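Local coordinates for protein CRISPR-associated endoribonuclease Cas6 1 (Methanocaldococcus jannaschii DSM 2661, PDB 5YI6) that probably cleaves CRISPR transcripts as a metal-independent endoribonuclease of the Cas6 family, processing them into crRNA for antiviral defence, at residues N22-Y25 against Y26-A30; I35-N39 against P40-K44; S156-Y159 against E160-N164; L11-D14 against N15-I19. All blocks are in the same frame, centred on the assembly; numbering follows the deposited sequence.

Contact 1. Residues N22-Y25 against Y26-A30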
loop_
_atom_site.group_PDB
_atom_site.type_symbol
_atom_site.label_atom_id
_atom_site.label_comp_id
_atom_site.label_asym_id
_atom_site.label_seq_id
_atom_site.Cartn_x
_atom_site.Cartn_y
_atom_site.Cartn_z
ATOM N N ASN A 22 -5.363 -11.790 -8.933
ATOM C CA ASN A 22 -3.920 -11.711 -8.781
ATOM C C ASN A 22 -3.354 -10.407 -9.324
ATOM O O ASN A 22 -2.162 -10.346 -9.646
ATOM C CB ASN A 22 -3.253 -12.924 -9.443
ATOM C CG ASN A 22 -3.326 -12.888 -10.966
ATOM O OD1 ASN A 22 -4.010 -12.057 -11.555
ATOM N ND2 ASN A 22 -2.607 -13.799 -11.607
ATOM N N HIS A 23 -4.171 -9.341 -9.396
ATOM C CA HIS A 23 -3.687 -8.136 -10.059
ATOM C C HIS A 23 -2.584 -7.406 -9.294
ATOM O O HIS A 23 -1.935 -6.555 -9.896
ATOM C CB HIS A 23 -4.825 -7.128 -10.306
ATOM C CG HIS A 23 -5.292 -6.423 -9.076
ATOM N ND1 HIS A 23 -6.328 -6.898 -8.294
ATOM C CD2 HIS A 23 -4.895 -5.257 -8.509
ATOM C CE1 HIS A 23 -6.522 -6.071 -7.280
ATOM N NE2 HIS A 23 -5.661 -5.071 -7.383
ATOM N N GLN A 24 -2.422 -7.631 -7.985
ATOM C CA GLN A 24 -1.526 -6.744 -7.224
ATOM C C GLN A 24 -0.124 -6.727 -7.824
ATOM O O GLN A 24 0.511 -5.674 -7.908
ATOM C CB GLN A 24 -1.464 -7.157 -5.751
ATOM C CG GLN A 24 -0.861 -6.064 -4.793
ATOM C CD GLN A 24 0.638 -5.916 -4.876
ATOM O OE1 GLN A 24 1.366 -6.890 -5.174
ATOM N NE2 GLN A 24 1.132 -4.689 -4.597
ATOM N N TYR A 25 0.386 -7.895 -8.222
ATOM C CA TYR A 25 1.742 -7.975 -8.778
ATOM C C TYR A 25 1.901 -7.086 -10.018
ATOM O O TYR A 25 2.919 -6.365 -10.179
ATOM C CB TYR A 25 2.032 -9.435 -9.093
ATOM C CG TYR A 25 3.343 -9.702 -9.782
ATOM C CD1 TYR A 25 4.526 -9.676 -9.070
ATOM C CD2 TYR A 25 3.387 -10.014 -11.139
ATOM C CE1 TYR A 25 5.733 -9.940 -9.688
ATOM C CE2 TYR A 25 4.591 -10.291 -11.766
ATOM C CZ TYR A 25 5.763 -10.243 -11.030
ATOM O OH TYR A 25 6.984 -10.520 -11.616
ATOM N N TYR A 26 0.889 -7.103 -10.899
ATOM C CA TYR A 26 0.917 -6.279 -12.113
ATOM C C TYR A 26 0.695 -4.811 -11.813
ATOM O O TYR A 26 1.266 -3.940 -12.494
ATOM C CB TYR A 26 -0.141 -6.785 -13.102
ATOM C CG TYR A 26 0.115 -8.237 -13.366
ATOM C CD1 TYR A 26 1.101 -8.622 -14.258
ATOM C CD2 TYR A 26 -0.599 -9.231 -12.694
ATOM C CE1 TYR A 26 1.372 -9.959 -14.490
ATOM C CE2 TYR A 26 -0.332 -10.586 -12.926
ATOM C CZ TYR A 26 0.652 -10.930 -13.827
ATOM O OH TYR A 26 0.931 -12.252 -14.065
ATOM N N LEU A 27 -0.126 -4.520 -10.803
ATOM C CA LEU A 27 -0.308 -3.147 -10.360
ATOM C C LEU A 27 1.011 -2.574 -9.851
ATOM O O LEU A 27 1.416 -1.470 -10.226
ATOM C CB LEU A 27 -1.380 -3.122 -9.251
ATOM C CG LEU A 27 -1.525 -1.807 -8.480
ATOM C CD1 LEU A 27 -2.018 -0.640 -9.419
ATOM C CD2 LEU A 27 -2.510 -1.987 -7.305
ATOM N N ALA A 28 1.708 -3.345 -9.011
ATOM C CA ALA A 28 2.980 -2.894 -8.447
ATOM C C ALA A 28 3.973 -2.619 -9.549
ATOM O O ALA A 28 4.682 -1.611 -9.512
ATOM C CB ALA A 28 3.566 -3.969 -7.495
ATOM N N SER A 29 4.052 -3.529 -10.536
ATOM C CA SER A 29 4.920 -3.293 -11.692
ATOM C C SER A 29 4.526 -2.011 -12.437
ATOM O O SER A 29 5.387 -1.227 -12.849
ATOM C CB SER A 29 4.851 -4.508 -12.637
ATOM O OG SER A 29 5.578 -4.265 -13.819
ATOM N N ALA A 30 3.228 -1.783 -12.630
ATOM C CA ALA A 30 2.796 -0.583 -13.357
ATOM C C ALA A 30 3.182 0.689 -12.611
ATOM O O ALA A 30 3.637 1.669 -13.217
ATOM C CB ALA A 30 1.278 -0.622 -13.577
HETATM O O HOH W 1 -1.901 -13.812 -14.800
#
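Y25 and Y26, neighbours in the first turn of the helix 23-35, form a T-shaped (edge-to-face) pair, with ring planes 85° apart and centroids separated by 5.3 Å. The edge belongs to Y25: its CD2 stands over the centre of the Y26 ring. Different first torsions bring the two rings together, since CG of Y25 is anti to its backbone N (chi1 175°), whereas that of Y26 lies beside the backbone N and anti to the carbonyl carbon (chi1 -56°). The Y26 ring is thereby swung back toward the start of the helix, where the carbonyl oxygen N22 O meets its edge at CD2, 3.6 Å away. Both tyrosines also reach the other half of the protein, Y25 through a cation-pi contact with R195 and Y26 by packing on the same arginine.

On another side of the helix H23 and L27 run alongside each other and point the same way, with L27 CB at the edge of the imidazole. That ring is fixed by hydrogen bonds from ND1 to P20 O and between NE2 and L60 N. Q24 bends at chi2 and carries NE2 past the methyl of A28 to M232 O. Regular i to i+4 hydrogen bonds hold the backbone beneath these side chains; in one of them A28 N donates to Q24 O over 2.8 Å.

Contact 2. Residues I35-N39 against P40-K44; sequences IHSAN and PAYAK. With PO4 (phosphate ion), chain I.
N39 and A41 meet through a helix N-cap, a local device by which a side chain takes up a backbone N-H of the first turn. N39 stands right before the short helix 40-43. From its CB, which lies at the edge of the Y42 ring 4.0 Å from CD2, the side chain extends with CG anti to the backbone N (chi1 -177°) and turns toward the new helix. OD1 accepts from A41 N at 2.9 Å in a nearly straight bond (168°), although the donor sits well above the amide plane and so does not follow a lone pair. The other branch, ND2, passes 3.9 Å from the methyl of A41.

The backbone of N39 serves the same turn: its O accepts from both A43 N and Y42 N, the first in the carbonyl plane and the second above it. On the preceding side, S37 OG accepts from N39 N at 2.9 Å, closing an ST turn, while S37 CB packs against CD2 of Y42. The tyrosine hydroxyl continues to D101, tying the turn to helix 88-101.

S37 OG has a second role, donating to phosphate O3 at 3.0 Å; K34 binds the same ion, which probably came from the crystallisation liquor. The hydroxyl is thus used both as acceptor, from the peptide N-H, and as donor, to the anion, and the ST turn just ahead of the cap also presents a donor to a phosphate.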
loop_
_atom_site.group_PDB
_atom_site.type_symbol
_atom_site.label_atom_id
_atom_site.label_comp_id
_atom_site.label_asym_id
_atom_site.label_seq_id
_atom_site.Cartn_x
_atom_site.Cartn_y
_atom_site.Cartn_z
ATOM N N ILE A 35 6.818 5.552 -12.051
ATOM C CA ILE A 35 7.777 6.354 -11.271
ATOM C C ILE A 35 9.140 6.423 -11.969
ATOM O O ILE A 35 9.815 7.469 -11.949
ATOM C CB ILE A 35 7.889 5.765 -9.846
ATOM C CG1 ILE A 35 6.591 6.063 -9.059
ATOM C CG2 ILE A 35 9.115 6.326 -9.095
ATOM C CD1 ILE A 35 6.489 5.250 -7.744
ATOM N N HIS A 36 9.562 5.330 -12.602
ATOM C CA HIS A 36 10.872 5.258 -13.232
ATOM C C HIS A 36 10.820 5.508 -14.739
ATOM O O HIS A 36 11.819 5.291 -15.442
ATOM C CB HIS A 36 11.519 3.924 -12.908
ATOM C CG HIS A 36 11.757 3.746 -11.440
ATOM N ND1 HIS A 36 10.774 3.338 -10.563
ATOM C CD2 HIS A 36 12.856 3.991 -10.683
ATOM C CE1 HIS A 36 11.270 3.300 -9.334
ATOM N NE2 HIS A 36 12.528 3.702 -9.382
ATOM N N SER A 37 9.724 6.069 -15.225
ATOM C CA SER A 37 9.543 6.302 -16.652
ATOM C C SER A 37 10.427 7.438 -17.190
ATOM O O SER A 37 10.666 8.445 -16.523
ATOM C CB SER A 37 8.063 6.639 -16.918
ATOM O OG SER A 37 7.877 6.964 -18.284
ATOM N N ALA A 38 10.871 7.292 -18.443
ATOM C CA ALA A 38 11.544 8.371 -19.147
ATOM C C ALA A 38 10.566 9.402 -19.680
ATOM O O ALA A 38 10.999 10.470 -20.124
ATOM C CB ALA A 38 12.389 7.825 -20.309
ATOM N N ASN A 39 9.267 9.103 -19.669
ATOM C CA ASN A 39 8.274 10.091 -20.054
ATOM C C ASN A 39 8.524 11.384 -19.272
ATOM O O ASN A 39 8.603 11.351 -18.031
ATOM C CB ASN A 39 6.868 9.547 -19.760
ATOM C CG ASN A 39 5.754 10.486 -20.205
ATOM O OD1 ASN A 39 5.970 11.668 -20.458
ATOM N ND2 ASN A 39 4.532 9.954 -20.268
ATOM N N PRO A 40 8.666 12.528 -19.945
ATOM C CA PRO A 40 8.883 13.784 -19.219
ATOM C C PRO A 40 7.772 14.126 -18.239
ATOM O O PRO A 40 8.031 14.890 -17.302
ATOM C CB PRO A 40 8.980 14.834 -20.339
ATOM C CG PRO A 40 9.401 14.076 -21.537
ATOM C CD PRO A 40 8.947 12.663 -21.390
ATOM N N ALA A 41 6.571 13.558 -18.399
ATOM C CA ALA A 41 5.529 13.755 -17.398
ATOM C C ALA A 41 5.985 13.300 -16.016
ATOM O O ALA A 41 5.520 13.839 -15.005
ATOM C CB ALA A 41 4.249 13.002 -17.804
ATOM N N TYR A 42 6.880 12.312 -15.945
ATOM C CA TYR A 42 7.391 11.828 -14.667
ATOM C C TYR A 42 8.836 12.215 -14.413
ATOM O O TYR A 42 9.208 12.475 -13.268
ATOM C CB TYR A 42 7.287 10.297 -14.599
ATOM C CG TYR A 42 5.856 9.803 -14.772
ATOM C CD1 TYR A 42 4.955 9.852 -13.715
ATOM C CD2 TYR A 42 5.417 9.270 -15.998
ATOM C CE1 TYR A 42 3.627 9.382 -13.851
ATOM C CE2 TYR A 42 4.070 8.807 -16.151
ATOM C CZ TYR A 42 3.203 8.854 -15.075
ATOM O OH TYR A 42 1.890 8.407 -15.218
ATOM N N ALA A 43 9.635 12.264 -15.474
ATOM C CA ALA A 43 11.081 12.327 -15.348
ATOM C C ALA A 43 11.519 13.541 -14.535
ATOM O O ALA A 43 12.264 13.402 -13.563
ATOM C CB ALA A 43 11.705 12.344 -16.743
ATOM N N LYS A 44 11.064 14.736 -14.911
ATOM C CA LYS A 44 11.492 15.915 -14.161
ATOM C C LYS A 44 10.932 15.893 -12.742
ATOM O O LYS A 44 11.662 16.128 -11.761
ATOM C CB LYS A 44 11.079 17.178 -14.906
ATOM C CG LYS A 44 10.534 16.926 -16.330
ATOM C CD LYS A 44 10.047 18.238 -16.960
ATOM C CE LYS A 44 9.408 18.057 -18.328
ATOM N NZ LYS A 44 7.907 18.121 -18.245
HETATM P P PO4 I . 4.972 3.979 -19.111
HETATM O O1 PO4 I . 5.207 3.341 -17.753
HETATM O O2 PO4 I . 5.794 3.241 -20.149
HETATM O O3 PO4 I . 5.409 5.436 -19.117
HETATM O O4 PO4 I . 3.499 3.871 -19.464
#

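Contact 3. Residues S156-Y159 against E160-N164. With PO4 (phosphate ion), chain F.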
loop_
_atom_site.group_PDB
_atom_site.type_symbol
_atom_site.label_atom_id
_atom_site.label_comp_id
_atom_site.label_asym_id
_atom_site.label_seq_id
_atom_site.Cartn_x
_atom_site.Cartn_y
_atom_site.Cartn_z
ATOM N N SER A 156 4.196 -15.502 17.322
ATOM C CA SER A 156 4.521 -14.759 18.534
ATOM C C SER A 156 5.377 -13.530 18.236
ATOM O O SER A 156 5.279 -12.520 18.940
ATOM C CB SER A 156 5.244 -15.680 19.535
ATOM O OG SER A 156 6.453 -16.139 18.956
ATOM N N LYS A 157 6.209 -13.578 17.193
ATOM C CA LYS A 157 7.067 -12.446 16.883
ATOM C C LYS A 157 6.352 -11.324 16.127
ATOM O O LYS A 157 6.904 -10.223 16.029
ATOM C CB LYS A 157 8.248 -12.905 16.043
ATOM C CG LYS A 157 9.250 -13.810 16.820
ATOM C CD LYS A 157 10.488 -14.018 15.965
ATOM C CE LYS A 157 11.635 -14.757 16.686
ATOM N NZ LYS A 157 11.352 -16.192 16.944
ATOM N N PHE A 158 5.145 -11.573 15.622
ATOM C CA PHE A 158 4.498 -10.583 14.754
ATOM C C PHE A 158 4.363 -9.242 15.457
ATOM O O PHE A 158 4.668 -8.192 14.881
ATOM C CB PHE A 158 3.128 -11.094 14.316
ATOM C CG PHE A 158 2.367 -10.134 13.444
ATOM C CD1 PHE A 158 2.540 -10.154 12.055
ATOM C CD2 PHE A 158 1.466 -9.244 14.009
ATOM C CE1 PHE A 158 1.800 -9.298 11.229
ATOM C CE2 PHE A 158 0.746 -8.355 13.211
ATOM C CZ PHE A 158 0.908 -8.385 11.807
ATOM N N TYR A 159 3.877 -9.262 16.701
ATOM C CA TYR A 159 3.479 -8.040 17.387
ATOM C C TYR A 159 4.641 -7.052 17.496
ATOM O O TYR A 159 4.553 -5.893 17.048
ATOM C CB TYR A 159 2.913 -8.401 18.771
ATOM C CG TYR A 159 2.227 -7.262 19.456
ATOM C CD1 TYR A 159 0.874 -6.989 19.214
ATOM C CD2 TYR A 159 2.912 -6.445 20.350
ATOM C CE1 TYR A 159 0.243 -5.929 19.819
ATOM C CE2 TYR A 159 2.285 -5.378 20.966
ATOM C CZ TYR A 159 0.942 -5.123 20.682
ATOM O OH TYR A 159 0.293 -4.085 21.275
ATOM N N GLU A 160 5.739 -7.484 18.129
ATOM C CA GLU A 160 6.844 -6.556 18.306
ATOM C C GLU A 160 7.542 -6.267 16.991
ATOM O O GLU A 160 8.072 -5.170 16.810
ATOM C CB GLU A 160 7.840 -7.096 19.345
ATOM C CG GLU A 160 7.283 -6.995 20.786
ATOM C CD GLU A 160 6.914 -5.561 21.194
ATOM O OE1 GLU A 160 7.668 -4.616 20.867
ATOM O OE2 GLU A 160 5.868 -5.371 21.853
ATOM N N ASN A 161 7.579 -7.226 16.074
ATOM C CA ASN A 161 8.240 -6.956 14.803
ATOM C C ASN A 161 7.484 -5.909 13.988
ATOM O O ASN A 161 8.107 -5.066 13.335
ATOM C CB ASN A 161 8.431 -8.238 14.010
ATOM C CG ASN A 161 9.669 -8.994 14.476
ATOM O OD1 ASN A 161 9.978 -8.989 15.668
ATOM N ND2 ASN A 161 10.376 -9.623 13.560
ATOM N N LEU A 162 6.146 -5.929 14.040
ATOM C CA LEU A 162 5.358 -4.880 13.370
ATOM C C LEU A 162 5.636 -3.508 14.000
ATOM O O LEU A 162 5.838 -2.502 13.290
ATOM C CB LEU A 162 3.860 -5.224 13.441
ATOM C CG LEU A 162 2.984 -4.310 12.541
ATOM C CD1 LEU A 162 3.293 -4.646 11.057
ATOM C CD2 LEU A 162 1.502 -4.481 12.829
ATOM N N LYS A 163 5.649 -3.447 15.342
ATOM C CA LYS A 163 5.944 -2.176 16.011
ATOM C C LYS A 163 7.355 -1.678 15.683
ATOM O O LYS A 163 7.560 -0.499 15.386
ATOM C CB LYS A 163 5.776 -2.329 17.524
ATOM C CG LYS A 163 4.290 -2.507 17.950
ATOM C CD LYS A 163 4.169 -2.786 19.437
ATOM C CE LYS A 163 4.939 -1.768 20.245
ATOM N NZ LYS A 163 4.661 -1.973 21.684
ATOM N N ASN A 164 8.343 -2.559 15.774
ATOM C CA ASN A 164 9.721 -2.136 15.577
ATOM C C ASN A 164 9.980 -1.764 14.133
ATOM O O ASN A 164 10.757 -0.842 13.864
ATOM C CB ASN A 164 10.680 -3.220 16.038
ATOM C CG ASN A 164 10.704 -3.335 17.546
ATOM O OD1 ASN A 164 10.513 -2.327 18.236
ATOM N ND2 ASN A 164 10.955 -4.535 18.067
HETATM P P PO4 F . 5.335 -19.111 16.916
HETATM O O1 PO4 F . 6.450 -19.115 17.947
HETATM O O2 PO4 F . 5.806 -18.261 15.757
HETATM O O3 PO4 F . 4.071 -18.521 17.524
HETATM O O4 PO4 F . 5.066 -20.509 16.414
HETATM O O HOH W 2 6.124 -10.097 19.404
#
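F158 O accepts from L162 N over 2.8 Å, one of a run of i to i+4 hydrogen bonds in the first turns of helix 158-174. Beside it, N161 N reaches K157 O and K163 N reaches Y159 O. A water also joins S156 O to E160 N, donating to the carbonyl at 2.6 Å and accepting from the amide at 2.9 Å.

Over this frame the side chains divide into two groups. F158 and L162 lie side by side and point the same way, with CD2 of the leucine 4.0 Å from CE2 of the ring; both pack on F184 of strand 182-195. Y159 has CG anti to its backbone N (chi1 -169°), which sends its ring out beside the acidic chain of E160 and the basic chain of K163, one turn on. E160 brings OE2 to the ring edge at CD2, the carboxylate inclined by 55° to the ring plane. K163, bent at chi3, lays its CD 3.6 Å from Y159 CE2. Its ammonium makes a salt bridge to E183, whose carboxylate also binds the hydroxyl of Y159, and a long one to E160 OE2. E183 thus ties the two side chains together, and its negative charge would be expected to favour the charged lysine.

At the front end, S156 grips a phosphate, probably from the crystallisation liquor, through N to O3 at 3.0 Å and OG to O1 at 3.1 Å; N155 joins in. Amphipathic packing of this kind is characteristic of a helix laid against a beta-sheet, as in the ferredoxin-like domains of Cas6 proteins.

Contact 4. Residues L11-D14 against N15-I19; sequences LQTD and NFTVI
T17 and D14 close a type II beta turn, D14 to T17, in the link between strands 5-12 and 17-20 of different sheets. Its hydrogen bonds converge on a single acceptor. D14 O takes a short bond from T17 OG1 (2.6 Å) and a weak one from T17 N (3.4 Å). The hydroxyl comes in tilted from the carbonyl plane. Its position follows from chi1 of T17, -63°, which sets OG1 beside the backbone N, so that one residue offers both donors to the same oxygen. F16, at the third position of the turn, has the positive phi (70°) that a type II turn requires, and its ring carries N15 CB over one face. Just before the turn, Q12 NE2 donates to T13 O at 3.2 Å, almost straight at 172° and in the plane of both amide and carbonyl. The same nitrogen also serves D76 O, connecting the turn to the neighbouring loop.

Apolar contact is slight. T13 and T17 approach tip to tip, CG2 of T13 lying 3.7 Å from T17 CB, while the hydroxyl of T13 is engaged with E110 O of strand 109-118.

A water bridges the turn: it donates to T17 OG1 at 2.7 Å, with weak, long bonds to T13 OG1 and D14 OD2. T17 OG1 therefore accepts from this water while giving its own hydrogen to D14 O.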
loop_
_atom_site.group_PDB
_atom_site.type_symbol
_atom_site.label_atom_id
_atom_site.label_comp_id
_atom_site.label_asym_id
_atom_site.label_seq_id
_atom_site.Cartn_x
_atom_site.Cartn_y
_atom_site.Cartn_z
ATOM N N LEU A 11 -10.134 5.868 -11.369
ATOM C CA LEU A 11 -9.773 5.226 -12.616
ATOM C C LEU A 11 -11.033 4.789 -13.351
ATOM O O LEU A 11 -12.041 4.455 -12.721
ATOM C CB LEU A 11 -8.881 3.996 -12.369
ATOM C CG LEU A 11 -7.613 4.252 -11.540
ATOM C CD1 LEU A 11 -6.884 2.925 -11.227
ATOM C CD2 LEU A 11 -6.694 5.163 -12.319
ATOM N N GLN A 12 -10.940 4.715 -14.677
ATOM C CA GLN A 12 -12.103 4.317 -15.482
ATOM C C GLN A 12 -11.630 3.409 -16.598
ATOM O O GLN A 12 -10.744 3.797 -17.371
ATOM C CB GLN A 12 -12.805 5.559 -16.062
ATOM C CG GLN A 12 -13.971 5.233 -17.004
ATOM C CD GLN A 12 -15.243 4.981 -16.244
ATOM O OE1 GLN A 12 -15.793 5.901 -15.652
ATOM N NE2 GLN A 12 -15.735 3.743 -16.267
ATOM N N THR A 13 -12.197 2.206 -16.674
ATOM C CA THR A 13 -11.968 1.300 -17.801
ATOM C C THR A 13 -13.336 0.942 -18.403
ATOM O O THR A 13 -14.345 1.569 -18.084
ATOM C CB THR A 13 -11.179 0.068 -17.366
ATOM O OG1 THR A 13 -10.814 -0.698 -18.524
ATOM C CG2 THR A 13 -11.988 -0.818 -16.397
ATOM N N ASP A 14 -13.369 -0.043 -19.297
ATOM C CA ASP A 14 -14.657 -0.404 -19.911
ATOM C C ASP A 14 -15.641 -0.971 -18.895
ATOM O O ASP A 14 -15.265 -1.684 -17.968
ATOM C CB ASP A 14 -14.459 -1.423 -21.023
ATOM C CG ASP A 14 -13.630 -0.870 -22.152
ATOM O OD1 ASP A 14 -13.768 0.332 -22.461
ATOM O OD2 ASP A 14 -12.825 -1.628 -22.707
ATOM N N ASN A 15 -16.937 -0.678 -19.097
ATOM C CA ASN A 15 -17.950 -1.356 -18.295
ATOM C C ASN A 15 -17.768 -2.871 -18.369
ATOM O O ASN A 15 -17.342 -3.422 -19.394
ATOM C CB ASN A 15 -19.368 -1.011 -18.790
ATOM C CG ASN A 15 -19.696 0.457 -18.644
ATOM O OD1 ASN A 15 -19.119 1.139 -17.820
ATOM N ND2 ASN A 15 -20.627 0.952 -19.461
ATOM N N PHE A 16 -18.099 -3.535 -17.253
ATOM C CA PHE A 16 -18.117 -4.987 -17.069
ATOM C C PHE A 16 -16.730 -5.595 -17.056
ATOM O O PHE A 16 -16.585 -6.787 -17.264
ATOM C CB PHE A 16 -18.988 -5.705 -18.130
ATOM C CG PHE A 16 -20.342 -5.057 -18.331
ATOM C CD1 PHE A 16 -21.274 -5.029 -17.291
ATOM C CD2 PHE A 16 -20.657 -4.424 -19.528
ATOM C CE1 PHE A 16 -22.526 -4.420 -17.459
ATOM C CE2 PHE A 16 -21.902 -3.792 -19.699
ATOM C CZ PHE A 16 -22.838 -3.804 -18.667
ATOM N N THR A 17 -15.691 -4.815 -16.824
ATOM C CA THR A 17 -14.336 -5.385 -16.879
ATOM C C THR A 17 -14.027 -6.175 -15.612
ATOM O O THR A 17 -14.346 -5.738 -14.512
ATOM C CB THR A 17 -13.282 -4.269 -17.037
ATOM O OG1 THR A 17 -13.480 -3.598 -18.287
ATOM C CG2 THR A 17 -11.860 -4.833 -16.990
ATOM N N VAL A 18 -13.340 -7.311 -15.749
ATOM C CA VAL A 18 -12.919 -8.097 -14.583
ATOM C C VAL A 18 -11.496 -7.702 -14.201
ATOM O O VAL A 18 -10.607 -7.681 -15.057
ATOM C CB VAL A 18 -12.996 -9.608 -14.851
ATOM C CG1 VAL A 18 -12.405 -10.375 -13.653
ATOM C CG2 VAL A 18 -14.445 -10.039 -15.110
ATOM N N ILE A 19 -11.291 -7.326 -12.940
ATOM C CA ILE A 19 -9.956 -7.101 -12.398
ATOM C C ILE A 19 -9.520 -8.405 -11.725
ATOM O O ILE A 19 -10.108 -8.775 -10.695
ATOM C CB ILE A 19 -9.929 -5.930 -11.406
ATOM C CG1 ILE A 19 -10.543 -4.646 -12.028
ATOM C CG2 ILE A 19 -8.485 -5.728 -10.814
ATOM C CD1 ILE A 19 -10.061 -4.297 -13.397
HETATM O O HOH W 3 -11.559 -3.563 -20.204
#

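How the contacts relate
Contacts 4, 1 and 2 follow one another along the N-terminal part of the chain: the segment 11-19 leads by its turn into strand 17-20 and on to helix 23-35, where contact 1 forms the first turns, and the end of that helix runs into contact 2. Centres of contacts 1 and 2 are 19 Å apart, and those of 1 and 4 are 16 Å apart. The inferred catalytic residues lie near this series: the side chain of Y32 is about 6 Å from that of S29 and about 9 Å from that of S37, and the side chain of H47 is about 7 Å from that of A43. Contact 3 belongs to the C-terminal half, its centre 37 Å from that of contact 2, across the chain's centre and away from these sites.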